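Local coordinates for aminoglycoside 6-adenylyltransferase (Bacillus subtilis, PDB 2PBE), which transfers the nucleotidyl group of ATP or GTP to the O-6 position of streptomycin, giving bacteria resistance to this antibiotic, at residues F67-M72 / L95-N100; E8-F13 / Q43-S48; R194-H199 / R253-A258; I146-A151 / E261-K266. All coordinates share one frame; numbering follows the deposited sequence.

How the interactions relate
Interactions 1 and 2 belong to the sheet-containing half of the chain and touch each other, with centres about 12 Å apart; interactions 3 and 4 adjoin on the other side of the chain's centre and share helix 238-263. Interactions 2 and 3 are buried and almost wholly apolar, each built round a tyrosine ring with selenomethionine and phenylalanine or histidine against it: helix on strand in interaction 2, helix on helix in interaction 3. Interaction 1, at the rim of the sheet, relies on backbone hydrogen bonds, with two buried phenylalanines and otherwise more exposed side chains. Interaction 4 is a surface contact in which a tyrosine hydroxyl bonds a loop carbonyl at a helix end.

Interaction 1 of 4, residues F67-M72 / L95-N100; sequences FGKRIM and LFEDGN
Phe96 turns the CE1 corner of its ring to Phe67, whose CB lies 3.6 Å from that CE1, while the Phe67 ring leads off to meet Phe16 of helix 6-19 edge-to-face. Lys69 O sits at the edge of the Phe96 ring, near its plane, and Arg4 adds a cation-pi contact. Lys69 and Glu97 run side by side in one direction, yet the Lys69 ammonium is salt-bridged to Glu65. Antiparallel strand pairing joins the segments: Leu95 O accepts from Ile71 N at 2.7 Å, and Leu95 N donates to Met72 O at 3.1 Å. Ile71 and Met72 thus both face Leu95, a classic beta bulge in the outermost strand 70-74. There the Ile71 and Leu95 side chains cross obliquely; Leu95 CG, anti to the backbone N (chi1 -179°), leads to the CD2 that lies 3.8 Å from Ile71 CD1. Selenomethionine Met72 brings its CE to 4.2 Å from Leu95 CD2. Just before the bulge, Lys69 O accepts at 3.0 Å from N of Glu97, second residue of a type I turn from Phe96 to Gly99.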
loop_
_atom_site.group_PDB
_atom_site.type_symbol
_atom_site.label_atom_id
_atom_site.label_comp_id
_atom_site.label_asym_id
_atom_site.label_seq_id
_atom_site.Cartn_x
_atom_site.Cartn_y
_atom_site.Cartn_z
ATOM N N PHE A 67 -19.391 -5.821 6.683
ATOM C CA PHE A 67 -18.418 -6.896 6.580
ATOM C C PHE A 67 -19.036 -8.207 6.133
ATOM O O PHE A 67 -18.320 -9.174 5.863
ATOM C CB PHE A 67 -17.712 -7.081 7.914
ATOM C CG PHE A 67 -17.015 -5.848 8.409
ATOM C CD1 PHE A 67 -16.056 -5.205 7.613
ATOM C CD2 PHE A 67 -17.297 -5.332 9.676
ATOM C CE1 PHE A 67 -15.367 -4.043 8.076
ATOM C CE2 PHE A 67 -16.625 -4.174 10.158
ATOM C CZ PHE A 67 -15.653 -3.530 9.356
ATOM N N GLY A 68 -20.366 -8.253 6.069
ATOM C CA GLY A 68 -21.012 -9.472 5.623
ATOM C C GLY A 68 -21.850 -10.245 6.617
ATOM O O GLY A 68 -21.823 -10.000 7.814
ATOM N N LYS A 69 -22.625 -11.193 6.105
ATOM C CA LYS A 69 -23.481 -12.006 6.950
ATOM C C LYS A 69 -22.645 -12.878 7.859
ATOM O O LYS A 69 -21.665 -13.495 7.434
ATOM C CB LYS A 69 -24.419 -12.856 6.086
ATOM C CG LYS A 69 -25.786 -12.224 5.736
ATOM C CD LYS A 69 -25.707 -10.759 5.302
ATOM C CE LYS A 69 -25.953 -9.783 6.469
ATOM N NZ LYS A 69 -25.344 -8.456 6.160
ATOM N N ARG A 70 -23.040 -12.908 9.129
ATOM C CA ARG A 70 -22.324 -13.689 10.123
ATOM C C ARG A 70 -23.160 -14.753 10.804
ATOM O O ARG A 70 -24.392 -14.670 10.839
ATOM C CB ARG A 70 -21.728 -12.759 11.183
ATOM C CG ARG A 70 -22.640 -11.645 11.638
ATOM C CD ARG A 70 -21.958 -10.727 12.641
ATOM N NE ARG A 70 -22.497 -9.375 12.563
ATOM C CZ ARG A 70 -23.717 -9.025 12.930
ATOM N NH1 ARG A 70 -24.560 -9.924 13.418
ATOM N NH2 ARG A 70 -24.108 -7.771 12.797
ATOM N N ILE A 71 -22.463 -15.756 11.335
ATOM C CA ILE A 71 -23.082 -16.855 12.060
ATOM C C ILE A 71 -23.412 -16.333 13.464
ATOM O O ILE A 71 -24.492 -16.581 13.982
ATOM C CB ILE A 71 -22.117 -18.064 12.123
ATOM C CG1 ILE A 71 -21.915 -18.612 10.707
ATOM C CG2 ILE A 71 -22.651 -19.127 13.071
ATOM C CD1 ILE A 71 -20.833 -19.641 10.567
HETATM N N MSE A 72 -22.478 -15.610 14.076
HETATM C CA MSE A 72 -22.720 -15.020 15.394
HETATM C C MSE A 72 -21.633 -14.020 15.739
HETATM O O MSE A 72 -20.656 -13.878 14.997
HETATM C CB MSE A 72 -22.780 -16.090 16.475
HETATM C CG MSE A 72 -21.429 -16.641 16.825
HETATM SE SE MSE A 72 -21.442 -17.905 18.277
HETATM C CE MSE A 72 -19.951 -18.937 17.737
ATOM N N LEU A 95 -17.861 -14.434 13.660
ATOM C CA LEU A 95 -17.689 -15.677 12.942
ATOM C C LEU A 95 -18.535 -15.490 11.697
ATOM O O LEU A 95 -19.761 -15.531 11.760
ATOM C CB LEU A 95 -18.191 -16.873 13.756
ATOM C CG LEU A 95 -17.981 -18.195 12.995
ATOM C CD1 LEU A 95 -16.510 -18.457 12.803
ATOM C CD2 LEU A 95 -18.644 -19.342 13.716
ATOM N N PHE A 96 -17.881 -15.273 10.562
ATOM C CA PHE A 96 -18.599 -15.047 9.309
ATOM C C PHE A 96 -19.219 -16.286 8.672
ATOM O O PHE A 96 -18.748 -17.411 8.864
ATOM C CB PHE A 96 -17.673 -14.366 8.302
ATOM C CG PHE A 96 -17.322 -12.948 8.662
ATOM C CD1 PHE A 96 -18.278 -11.919 8.524
ATOM C CD2 PHE A 96 -16.057 -12.636 9.194
ATOM C CE1 PHE A 96 -17.981 -10.580 8.912
ATOM C CE2 PHE A 96 -15.734 -11.303 9.589
ATOM C CZ PHE A 96 -16.702 -10.267 9.447
ATOM N N GLU A 97 -20.290 -16.067 7.922
ATOM C CA GLU A 97 -20.959 -17.166 7.251
ATOM C C GLU A 97 -20.050 -17.880 6.267
ATOM O O GLU A 97 -20.103 -19.099 6.152
ATOM C CB GLU A 97 -22.202 -16.674 6.510
ATOM C CG GLU A 97 -23.476 -16.750 7.308
ATOM C CD GLU A 97 -24.685 -16.342 6.490
ATOM O OE1 GLU A 97 -24.802 -16.800 5.329
ATOM O OE2 GLU A 97 -25.514 -15.553 7.005
ATOM N N ASP A 98 -19.222 -17.116 5.560
ATOM C CA ASP A 98 -18.311 -17.672 4.560
ATOM C C ASP A 98 -17.229 -18.497 5.247
ATOM O O ASP A 98 -16.443 -19.175 4.592
ATOM C CB ASP A 98 -17.662 -16.554 3.741
ATOM C CG ASP A 98 -16.543 -15.842 4.487
ATOM O OD1 ASP A 98 -16.753 -15.433 5.642
ATOM O OD2 ASP A 98 -15.445 -15.696 3.908
ATOM N N GLY A 99 -17.193 -18.435 6.574
ATOM C CA GLY A 99 -16.216 -19.202 7.319
ATOM C C GLY A 99 -15.126 -18.385 7.974
ATOM O O GLY A 99 -14.445 -18.890 8.866
ATOM N N ASN A 100 -14.940 -17.134 7.556
ATOM C CA ASN A 100 -13.884 -16.340 8.164
ATOM C C ASN A 100 -14.191 -15.841 9.568
ATOM O O ASN A 100 -15.352 -15.653 9.952
ATOM C CB ASN A 100 -13.488 -15.184 7.235
ATOM C CG ASN A 100 -12.570 -15.644 6.112
ATOM O OD1 ASN A 100 -11.448 -16.085 6.358
ATOM N ND2 ASN A 100 -13.040 -15.551 4.886
#

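Interaction 2 of 4, residues E8-F13 / Q43-S48; sequences EMMDIF and QDYDIS
Tyr45 has the largest share of this contact, meeting Met9, Met10 and Phe13, with its ring lying between its own chain and helix 6-19. Gln43 O lies over the centre of one face, and Met9 CB over the opposite one, in a CH-pi contact 4.0 Å from the Tyr45 ring centroid. Met9 CG, placed beside the backbone N by a chi1 of -71°, lies above the CE2 side of the ring, 3.6 Å from Tyr45 CE2. From another direction Met10 SE approaches Tyr45 CD1 at 4.0 Å, an oblique Met-aromatic contact. Phe13 points its edge at the Tyr45 ring face in an offset edge-to-face pair, planes 73° apart, with Phe13 CE2 3.7 Å from Tyr45 CB. Asp46 then points away from the helix, and Ile47 turns back to it. CG1 of Ile47 rests 3.6 Å from Phe13 CD2, and Ile47 CD1 meets Met10 CE at 4.1 Å, so Ile47 touches both helix residues. The axes of segments 8-13 and 45-48 run almost parallel (14°). Strand 45-51 lies between strands 101-108 and 23-28, which complete the apolar layer beneath the helix with Leu102 and Leu28 respectively.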
loop_
_atom_site.group_PDB
_atom_site.type_symbol
_atom_site.label_atom_id
_atom_site.label_comp_id
_atom_site.label_asym_id
_atom_site.label_seq_id
_atom_site.Cartn_x
_atom_site.Cartn_y
_atom_site.Cartn_z
ATOM N N GLU A 8 -9.529 -10.604 -0.424
ATOM C CA GLU A 8 -10.830 -9.954 -0.342
ATOM C C GLU A 8 -11.147 -9.431 1.054
ATOM O O GLU A 8 -11.714 -8.344 1.199
ATOM C CB GLU A 8 -11.927 -10.923 -0.784
ATOM C CG GLU A 8 -11.733 -11.496 -2.189
ATOM C CD GLU A 8 -12.855 -12.440 -2.614
ATOM O OE1 GLU A 8 -12.961 -13.556 -2.053
ATOM O OE2 GLU A 8 -13.630 -12.058 -3.517
HETATM N N MSE A 9 -10.777 -10.207 2.072
HETATM C CA MSE A 9 -11.043 -9.821 3.446
HETATM C C MSE A 9 -10.279 -8.571 3.817
HETATM O O MSE A 9 -10.851 -7.628 4.363
HETATM C CB MSE A 9 -10.666 -10.957 4.409
HETATM C CG MSE A 9 -11.600 -12.166 4.361
HETATM SE SE MSE A 9 -13.497 -11.739 4.604
HETATM C CE MSE A 9 -13.472 -11.273 6.470
HETATM N N MSE A 10 -8.988 -8.578 3.529
HETATM C CA MSE A 10 -8.147 -7.437 3.837
HETATM C C MSE A 10 -8.621 -6.196 3.126
HETATM O O MSE A 10 -8.567 -5.102 3.688
HETATM C CB MSE A 10 -6.694 -7.695 3.456
HETATM C CG MSE A 10 -5.983 -8.690 4.354
HETATM SE SE MSE A 10 -6.229 -8.339 6.262
HETATM C CE MSE A 10 -5.944 -6.424 6.298
ATOM N N ASP A 11 -9.070 -6.365 1.884
ATOM C CA ASP A 11 -9.567 -5.235 1.110
ATOM C C ASP A 11 -10.693 -4.572 1.892
ATOM O O ASP A 11 -10.664 -3.371 2.132
ATOM C CB ASP A 11 -10.110 -5.686 -0.259
ATOM C CG ASP A 11 -9.015 -6.128 -1.216
ATOM O OD1 ASP A 11 -7.954 -5.458 -1.258
ATOM O OD2 ASP A 11 -9.222 -7.135 -1.936
ATOM N N ILE A 12 -11.675 -5.362 2.299
ATOM C CA ILE A 12 -12.809 -4.848 3.039
ATOM C C ILE A 12 -12.392 -4.028 4.262
ATOM O O ILE A 12 -12.846 -2.901 4.438
ATOM C CB ILE A 12 -13.710 -6.025 3.458
ATOM C CG1 ILE A 12 -14.216 -6.733 2.201
ATOM C CG2 ILE A 12 -14.871 -5.538 4.289
ATOM C CD1 ILE A 12 -14.977 -8.010 2.452
ATOM N N PHE A 13 -11.527 -4.581 5.097
ATOM C CA PHE A 13 -11.106 -3.876 6.294
ATOM C C PHE A 13 -10.335 -2.595 5.997
ATOM O O PHE A 13 -10.547 -1.563 6.640
ATOM C CB PHE A 13 -10.233 -4.772 7.169
ATOM C CG PHE A 13 -10.850 -6.098 7.529
ATOM C CD1 PHE A 13 -12.246 -6.246 7.685
ATOM C CD2 PHE A 13 -10.017 -7.209 7.775
ATOM C CE1 PHE A 13 -12.805 -7.495 8.081
ATOM C CE2 PHE A 13 -10.548 -8.465 8.173
ATOM C CZ PHE A 13 -11.946 -8.611 8.328
ATOM N N GLN A 43 -6.280 -18.761 9.897
ATOM C CA GLN A 43 -6.625 -17.726 8.943
ATOM C C GLN A 43 -7.363 -16.522 9.555
ATOM O O GLN A 43 -7.547 -15.503 8.865
ATOM C CB GLN A 43 -7.387 -18.365 7.744
ATOM C CG GLN A 43 -8.953 -18.137 7.695
ATOM C CD GLN A 43 -9.683 -18.796 8.902
ATOM O OE1 GLN A 43 -9.562 -20.004 9.076
ATOM N NE2 GLN A 43 -10.428 -18.006 9.725
ATOM N N ASP A 44 -7.705 -16.631 10.847
ATOM C CA ASP A 44 -8.387 -15.589 11.599
ATOM C C ASP A 44 -7.750 -14.219 11.395
ATOM O O ASP A 44 -6.533 -14.096 11.281
ATOM C CB ASP A 44 -8.353 -15.892 13.101
ATOM C CG ASP A 44 -8.988 -17.224 13.458
ATOM O OD1 ASP A 44 -10.060 -17.550 12.906
ATOM O OD2 ASP A 44 -8.404 -17.945 14.304
ATOM N N TYR A 45 -8.579 -13.187 11.384
ATOM C CA TYR A 45 -8.096 -11.829 11.200
ATOM C C TYR A 45 -8.083 -11.019 12.480
ATOM O O TYR A 45 -9.061 -10.958 13.225
ATOM C CB TYR A 45 -8.935 -11.135 10.146
ATOM C CG TYR A 45 -8.848 -11.848 8.819
ATOM C CD1 TYR A 45 -7.725 -11.660 7.975
ATOM C CD2 TYR A 45 -9.856 -12.767 8.415
ATOM C CE1 TYR A 45 -7.603 -12.371 6.738
ATOM C CE2 TYR A 45 -9.749 -13.495 7.181
ATOM C CZ TYR A 45 -8.614 -13.286 6.347
ATOM O OH TYR A 45 -8.470 -13.989 5.163
ATOM N N ASP A 46 -6.928 -10.423 12.737
ATOM C CA ASP A 46 -6.719 -9.584 13.916
ATOM C C ASP A 46 -6.486 -8.158 13.502
ATOM O O ASP A 46 -5.398 -7.798 13.092
ATOM C CB ASP A 46 -5.511 -10.060 14.701
ATOM C CG ASP A 46 -5.893 -10.853 15.936
ATOM O OD1 ASP A 46 -6.247 -10.207 16.951
ATOM O OD2 ASP A 46 -5.850 -12.115 15.889
ATOM N N ILE A 47 -7.533 -7.358 13.587
ATOM C CA ILE A 47 -7.476 -5.974 13.176
ATOM C C ILE A 47 -7.729 -5.017 14.322
ATOM O O ILE A 47 -8.492 -5.322 15.231
ATOM C CB ILE A 47 -8.535 -5.714 12.100
ATOM C CG1 ILE A 47 -8.446 -6.796 11.018
ATOM C CG2 ILE A 47 -8.359 -4.322 11.505
ATOM C CD1 ILE A 47 -7.119 -6.844 10.253
ATOM N N SER A 48 -7.084 -3.858 14.274
ATOM C CA SER A 48 -7.264 -2.827 15.290
ATOM C C SER A 48 -7.419 -1.480 14.600
ATOM O O SER A 48 -6.565 -1.084 13.798
ATOM C CB SER A 48 -6.049 -2.741 16.223
ATOM O OG SER A 48 -5.908 -3.888 17.027
#

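Interaction 3 of 4, residues R194-H199 / R253-A258; sequences RMMAWH and RKYSKA
A chi1 of -68° sets Met196 CG beside its backbone N and over one face of the Tyr255 ring, while a chi1 of 178° places His199 CG anti to its N, near the ring's rim. Met196 CG is 3.6 Å from Tyr255 CD2, and its selenium lies obliquely above the ring, a Met-aromatic contact. Lys254 CG lies over the opposite face, so the ring is held between its own helix and helix 177-204. His199 CD2 meets the edge of the ring at 3.9 Å from Tyr255 CD1, with the two ring planes inclined to each other. Beyond Tyr255 the imidazole also rests on Ala258, ND1 being 3.9 Å from Ala258 CB. A water 2.8 Å from His199 ND1 donates a weak bond to Ala258 O. Met195 CG packs on Tyr255 CB at 3.7 Å, and its bent chain brings CE to 3.8 Å from Ser256 CB. The Tyr255 hydroxyl bonds Glu228 of helix 223-230. Segments 194-199 and 253-258, of helices 177-204 and 238-263, cross at 40° with their axes 8.8 Å apart at closest approach, a close apolar helix pair in the core of the C-terminal helical domain.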
loop_
_atom_site.group_PDB
_atom_site.type_symbol
_atom_site.label_atom_id
_atom_site.label_comp_id
_atom_site.label_asym_id
_atom_site.label_seq_id
_atom_site.Cartn_x
_atom_site.Cartn_y
_atom_site.Cartn_z
ATOM N N ARG A 194 6.081 2.664 -6.156
ATOM C CA ARG A 194 6.418 3.442 -4.967
ATOM C C ARG A 194 6.245 4.895 -5.313
ATOM O O ARG A 194 5.693 5.656 -4.532
ATOM C CB ARG A 194 7.870 3.211 -4.547
ATOM C CG ARG A 194 8.275 3.951 -3.285
ATOM C CD ARG A 194 9.711 3.654 -2.927
ATOM N NE ARG A 194 9.965 2.219 -2.769
ATOM C CZ ARG A 194 9.702 1.544 -1.656
ATOM N NH1 ARG A 194 9.181 2.165 -0.586
ATOM N NH2 ARG A 194 9.957 0.244 -1.623
HETATM N N MSE A 195 6.732 5.273 -6.489
HETATM C CA MSE A 195 6.623 6.652 -6.963
HETATM C C MSE A 195 5.151 7.056 -7.045
HETATM O O MSE A 195 4.782 8.181 -6.687
HETATM C CB MSE A 195 7.278 6.789 -8.350
HETATM C CG MSE A 195 7.458 8.233 -8.806
HETATM SE SE MSE A 195 8.332 9.371 -7.469
HETATM C CE MSE A 195 10.200 8.779 -7.682
HETATM N N MSE A 196 4.317 6.137 -7.522
HETATM C CA MSE A 196 2.900 6.417 -7.637
HETATM C C MSE A 196 2.272 6.488 -6.247
HETATM O O MSE A 196 1.391 7.311 -5.993
HETATM C CB MSE A 196 2.228 5.334 -8.477
HETATM C CG MSE A 196 2.657 5.363 -9.932
HETATM SE SE MSE A 196 1.974 3.910 -11.058
HETATM C CE MSE A 196 0.278 4.633 -11.657
ATOM N N ALA A 197 2.738 5.633 -5.345
ATOM C CA ALA A 197 2.217 5.624 -3.988
ATOM C C ALA A 197 2.588 6.928 -3.294
ATOM O O ALA A 197 1.768 7.502 -2.568
ATOM C CB ALA A 197 2.767 4.436 -3.217
ATOM N N TRP A 198 3.811 7.399 -3.534
ATOM C CA TRP A 198 4.273 8.647 -2.923
ATOM C C TRP A 198 3.426 9.812 -3.428
ATOM O O TRP A 198 3.217 10.808 -2.726
ATOM C CB TRP A 198 5.741 8.914 -3.253
ATOM C CG TRP A 198 6.764 8.127 -2.429
ATOM C CD1 TRP A 198 6.533 7.462 -1.254
ATOM C CD2 TRP A 198 8.175 8.028 -2.671
ATOM N NE1 TRP A 198 7.706 6.960 -0.744
ATOM C CE2 TRP A 198 8.734 7.288 -1.584
ATOM C CE3 TRP A 198 9.035 8.494 -3.697
ATOM C CZ2 TRP A 198 10.126 6.996 -1.486
ATOM C CZ3 TRP A 198 10.428 8.212 -3.606
ATOM C CH2 TRP A 198 10.952 7.463 -2.496
ATOM N N HIS A 199 2.953 9.692 -4.663
ATOM C CA HIS A 199 2.106 10.726 -5.231
ATOM C C HIS A 199 0.753 10.712 -4.496
ATOM O O HIS A 199 0.241 11.756 -4.117
ATOM C CB HIS A 199 1.903 10.461 -6.724
ATOM C CG HIS A 199 1.005 11.449 -7.393
ATOM N ND1 HIS A 199 1.286 12.796 -7.432
ATOM C CD2 HIS A 199 -0.183 11.287 -8.025
ATOM C CE1 HIS A 199 0.305 13.426 -8.058
ATOM N NE2 HIS A 199 -0.598 12.533 -8.425
ATOM N N ARG A 253 8.340 9.204 -15.347
ATOM C CA ARG A 253 8.631 10.619 -15.538
ATOM C C ARG A 253 7.455 11.368 -14.947
ATOM O O ARG A 253 7.614 12.243 -14.106
ATOM C CB ARG A 253 8.758 10.967 -17.031
ATOM C CG ARG A 253 9.979 10.365 -17.698
ATOM C CD ARG A 253 9.990 10.581 -19.219
ATOM N NE ARG A 253 11.096 9.845 -19.832
ATOM C CZ ARG A 253 10.958 8.911 -20.775
ATOM N NH1 ARG A 253 9.758 8.588 -21.233
ATOM N NH2 ARG A 253 12.034 8.293 -21.264
ATOM N N LYS A 254 6.272 10.985 -15.411
ATOM C CA LYS A 254 5.029 11.586 -14.983
ATOM C C LYS A 254 4.939 11.729 -13.457
ATOM O O LYS A 254 4.830 12.840 -12.937
ATOM C CB LYS A 254 3.858 10.753 -15.509
ATOM C CG LYS A 254 2.496 11.364 -15.215
ATOM C CD LYS A 254 1.370 10.678 -15.975
ATOM C CE LYS A 254 0.032 11.251 -15.531
ATOM N NZ LYS A 254 -1.133 10.647 -16.214
ATOM N N TYR A 255 5.025 10.616 -12.736
ATOM C CA TYR A 255 4.906 10.669 -11.280
ATOM C C TYR A 255 6.070 11.235 -10.495
ATOM O O TYR A 255 5.857 11.830 -9.432
ATOM C CB TYR A 255 4.492 9.291 -10.774
ATOM C CG TYR A 255 3.097 8.997 -11.281
ATOM C CD1 TYR A 255 1.981 9.759 -10.820
ATOM C CD2 TYR A 255 2.878 8.069 -12.334
ATOM C CE1 TYR A 255 0.688 9.617 -11.411
ATOM C CE2 TYR A 255 1.583 7.914 -12.936
ATOM C CZ TYR A 255 0.494 8.698 -12.471
ATOM O OH TYR A 255 -0.754 8.603 -13.075
ATOM N N SER A 256 7.289 11.058 -10.991
ATOM C CA SER A 256 8.449 11.602 -10.288
ATOM C C SER A 256 8.451 13.110 -10.503
ATOM O O SER A 256 8.865 13.862 -9.621
ATOM C CB SER A 256 9.754 10.981 -10.792
ATOM O OG SER A 256 9.924 11.222 -12.175
ATOM N N LYS A 257 7.987 13.548 -11.677
ATOM C CA LYS A 257 7.895 14.979 -11.966
ATOM C C LYS A 257 6.819 15.568 -11.057
ATOM O O LYS A 257 7.006 16.610 -10.437
ATOM C CB LYS A 257 7.529 15.220 -13.433
ATOM C CG LYS A 257 8.718 15.058 -14.359
ATOM C CD LYS A 257 8.356 15.164 -15.829
ATOM C CE LYS A 257 9.593 14.908 -16.701
ATOM N NZ LYS A 257 9.289 14.937 -18.157
ATOM N N ALA A 258 5.696 14.860 -10.967
ATOM C CA ALA A 258 4.588 15.281 -10.129
ATOM C C ALA A 258 4.984 15.399 -8.657
ATOM O O ALA A 258 4.645 16.381 -7.978
ATOM C CB ALA A 258 3.465 14.300 -10.274
HETATM O O HOH W 1 2.611 14.598 -5.775
#

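Interaction 4 of 4, residues I146-A151 / E261-K266; sequences IKRPTA and EGLAYK
A surface contact of a tyrosine ring with a loop joins Pro149 and Ala151, in the link from strand 145-146 to helix 151-173, to Leu263, at the end of helix 238-263, and Tyr265 just after it. The Tyr265 hydroxyl donates to Pro149 O at 2.7 Å, lying in the carbonyl plane on a lone pair. The ring is layered between Ala151 CA, 3.5 Å from its centroid and almost on the ring normal, and Leu263 CB over the opposite face, contacts that, with the hydroxyl bond, probably limit its movement. Arg148 turns one face of its guanidinium to the same hydroxyl, guanidinium and Tyr265 ring standing 70° apart; its NH1 is 3.4 Å from Tyr265 OH, at too poor an angle for a hydrogen bond. Leu263 CG lies anti to the carbonyl carbon (chi1 -53°), from where CD1 reaches Pro149 CG and CD2 Arg148 CD, both at 3.8 Å. Ala264, with positive phi, is the C-prime residue of a Schellman motif that ends the helix. Across the contact, Thr150 N-caps helix 151-173 through Glu153 N. Pro149 also packs on Trp198 of helix 177-204, and Ile146, paired with Phe208, ties the loop back to the edge of the sheet.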
loop_
_atom_site.group_PDB
_atom_site.type_symbol
_atom_site.label_atom_id
_atom_site.label_comp_id
_atom_site.label_asym_id
_atom_site.label_seq_id
_atom_site.Cartn_x
_atom_site.Cartn_y
_atom_site.Cartn_z
ATOM N N ILE A 146 5.062 3.143 2.811
ATOM C CA ILE A 146 4.973 4.373 2.032
ATOM C C ILE A 146 4.612 5.561 2.923
ATOM O O ILE A 146 3.732 5.455 3.767
ATOM C CB ILE A 146 3.919 4.219 0.887
ATOM C CG1 ILE A 146 4.472 3.304 -0.212
ATOM C CG2 ILE A 146 3.493 5.597 0.333
ATOM C CD1 ILE A 146 5.703 3.850 -0.930
ATOM N N LYS A 147 5.306 6.679 2.728
ATOM C CA LYS A 147 5.074 7.923 3.462
ATOM C C LYS A 147 5.821 9.007 2.691
ATOM O O LYS A 147 6.649 8.685 1.845
ATOM C CB LYS A 147 5.606 7.824 4.887
ATOM C CG LYS A 147 7.011 7.290 5.010
ATOM C CD LYS A 147 7.609 7.614 6.372
ATOM C CE LYS A 147 8.022 9.087 6.443
ATOM N NZ LYS A 147 9.053 9.419 5.396
ATOM N N ARG A 148 5.525 10.280 2.970
ATOM C CA ARG A 148 6.163 11.392 2.251
ATOM C C ARG A 148 7.680 11.190 2.159
ATOM O O ARG A 148 8.375 11.084 3.181
ATOM C CB ARG A 148 5.855 12.753 2.911
ATOM C CG ARG A 148 6.069 13.966 1.965
ATOM C CD ARG A 148 6.537 15.207 2.729
ATOM N NE ARG A 148 7.726 14.848 3.499
ATOM C CZ ARG A 148 8.723 15.667 3.849
ATOM N NH1 ARG A 148 8.694 16.949 3.506
ATOM N NH2 ARG A 148 9.774 15.192 4.516
ATOM N N PRO A 149 8.215 11.153 0.937
ATOM C CA PRO A 149 9.655 10.951 0.831
ATOM C C PRO A 149 10.441 12.182 1.203
ATOM O O PRO A 149 9.926 13.302 1.121
ATOM C CB PRO A 149 9.843 10.589 -0.638
ATOM C CG PRO A 149 8.793 11.409 -1.309
ATOM C CD PRO A 149 7.591 11.217 -0.399
ATOM N N THR A 150 11.672 11.961 1.648
ATOM C CA THR A 150 12.563 13.055 1.967
ATOM C C THR A 150 13.249 13.264 0.619
ATOM O O THR A 150 13.128 12.407 -0.272
ATOM C CB THR A 150 13.600 12.643 3.016
ATOM O OG1 THR A 150 14.388 11.561 2.515
ATOM C CG2 THR A 150 12.908 12.193 4.279
ATOM N N ALA A 151 13.946 14.384 0.455
ATOM C CA ALA A 151 14.626 14.674 -0.808
ATOM C C ALA A 151 15.527 13.510 -1.214
ATOM O O ALA A 151 15.593 13.114 -2.393
ATOM C CB ALA A 151 15.442 15.945 -0.673
ATOM N N GLU A 261 7.867 18.002 -8.022
ATOM C CA GLU A 261 7.298 19.326 -8.133
ATOM C C GLU A 261 6.534 19.710 -6.871
ATOM O O GLU A 261 6.705 20.816 -6.354
ATOM C CB GLU A 261 6.382 19.371 -9.340
ATOM C CG GLU A 261 5.926 20.760 -9.706
ATOM C CD GLU A 261 5.089 20.751 -10.960
ATOM O OE1 GLU A 261 5.560 20.170 -11.974
ATOM O OE2 GLU A 261 3.972 21.324 -10.929
ATOM N N GLY A 262 5.712 18.794 -6.373
ATOM C CA GLY A 262 4.932 19.073 -5.185
ATOM C C GLY A 262 5.715 19.253 -3.896
ATOM O O GLY A 262 5.260 19.961 -2.994
ATOM N N LEU A 263 6.880 18.628 -3.787
ATOM C CA LEU A 263 7.668 18.737 -2.564
ATOM C C LEU A 263 8.837 19.681 -2.754
ATOM O O LEU A 263 9.569 19.965 -1.807
ATOM C CB LEU A 263 8.168 17.360 -2.115
ATOM C CG LEU A 263 7.043 16.316 -1.987
ATOM C CD1 LEU A 263 7.626 14.929 -1.893
ATOM C CD2 LEU A 263 6.153 16.616 -0.779
ATOM N N ALA A 264 9.000 20.166 -3.971
ATOM C CA ALA A 264 10.070 21.091 -4.287
ATOM C C ALA A 264 11.439 20.401 -4.176
ATOM O O ALA A 264 12.400 20.963 -3.644
ATOM C CB ALA A 264 10.003 22.330 -3.349
ATOM N N TYR A 265 11.519 19.170 -4.670
ATOM C CA TYR A 265 12.782 18.449 -4.653
ATOM C C TYR A 265 13.383 18.554 -6.042
ATOM O O TYR A 265 12.649 18.734 -7.014
ATOM C CB TYR A 265 12.570 16.973 -4.300
ATOM C CG TYR A 265 12.089 16.709 -2.880
ATOM C CD1 TYR A 265 12.345 17.629 -1.825
ATOM C CD2 TYR A 265 11.390 15.515 -2.575
ATOM C CE1 TYR A 265 11.912 17.357 -0.501
ATOM C CE2 TYR A 265 10.953 15.230 -1.250
ATOM C CZ TYR A 265 11.217 16.155 -0.224
ATOM O OH TYR A 265 10.786 15.899 1.054
ATOM N N LYS A 266 14.710 18.449 -6.142
ATOM C CA LYS A 266 15.362 18.526 -7.442
ATOM C C LYS A 266 15.016 17.313 -8.307
ATOM O O LYS A 266 15.105 16.162 -7.855
ATOM C CB LYS A 266 16.887 18.603 -7.290
ATOM C CG LYS A 266 17.640 18.714 -8.624
ATOM C CD LYS A 266 19.157 18.881 -8.468
ATOM C CE LYS A 266 19.850 17.578 -8.071
ATOM N NZ LYS A 266 21.324 17.720 -8.057
#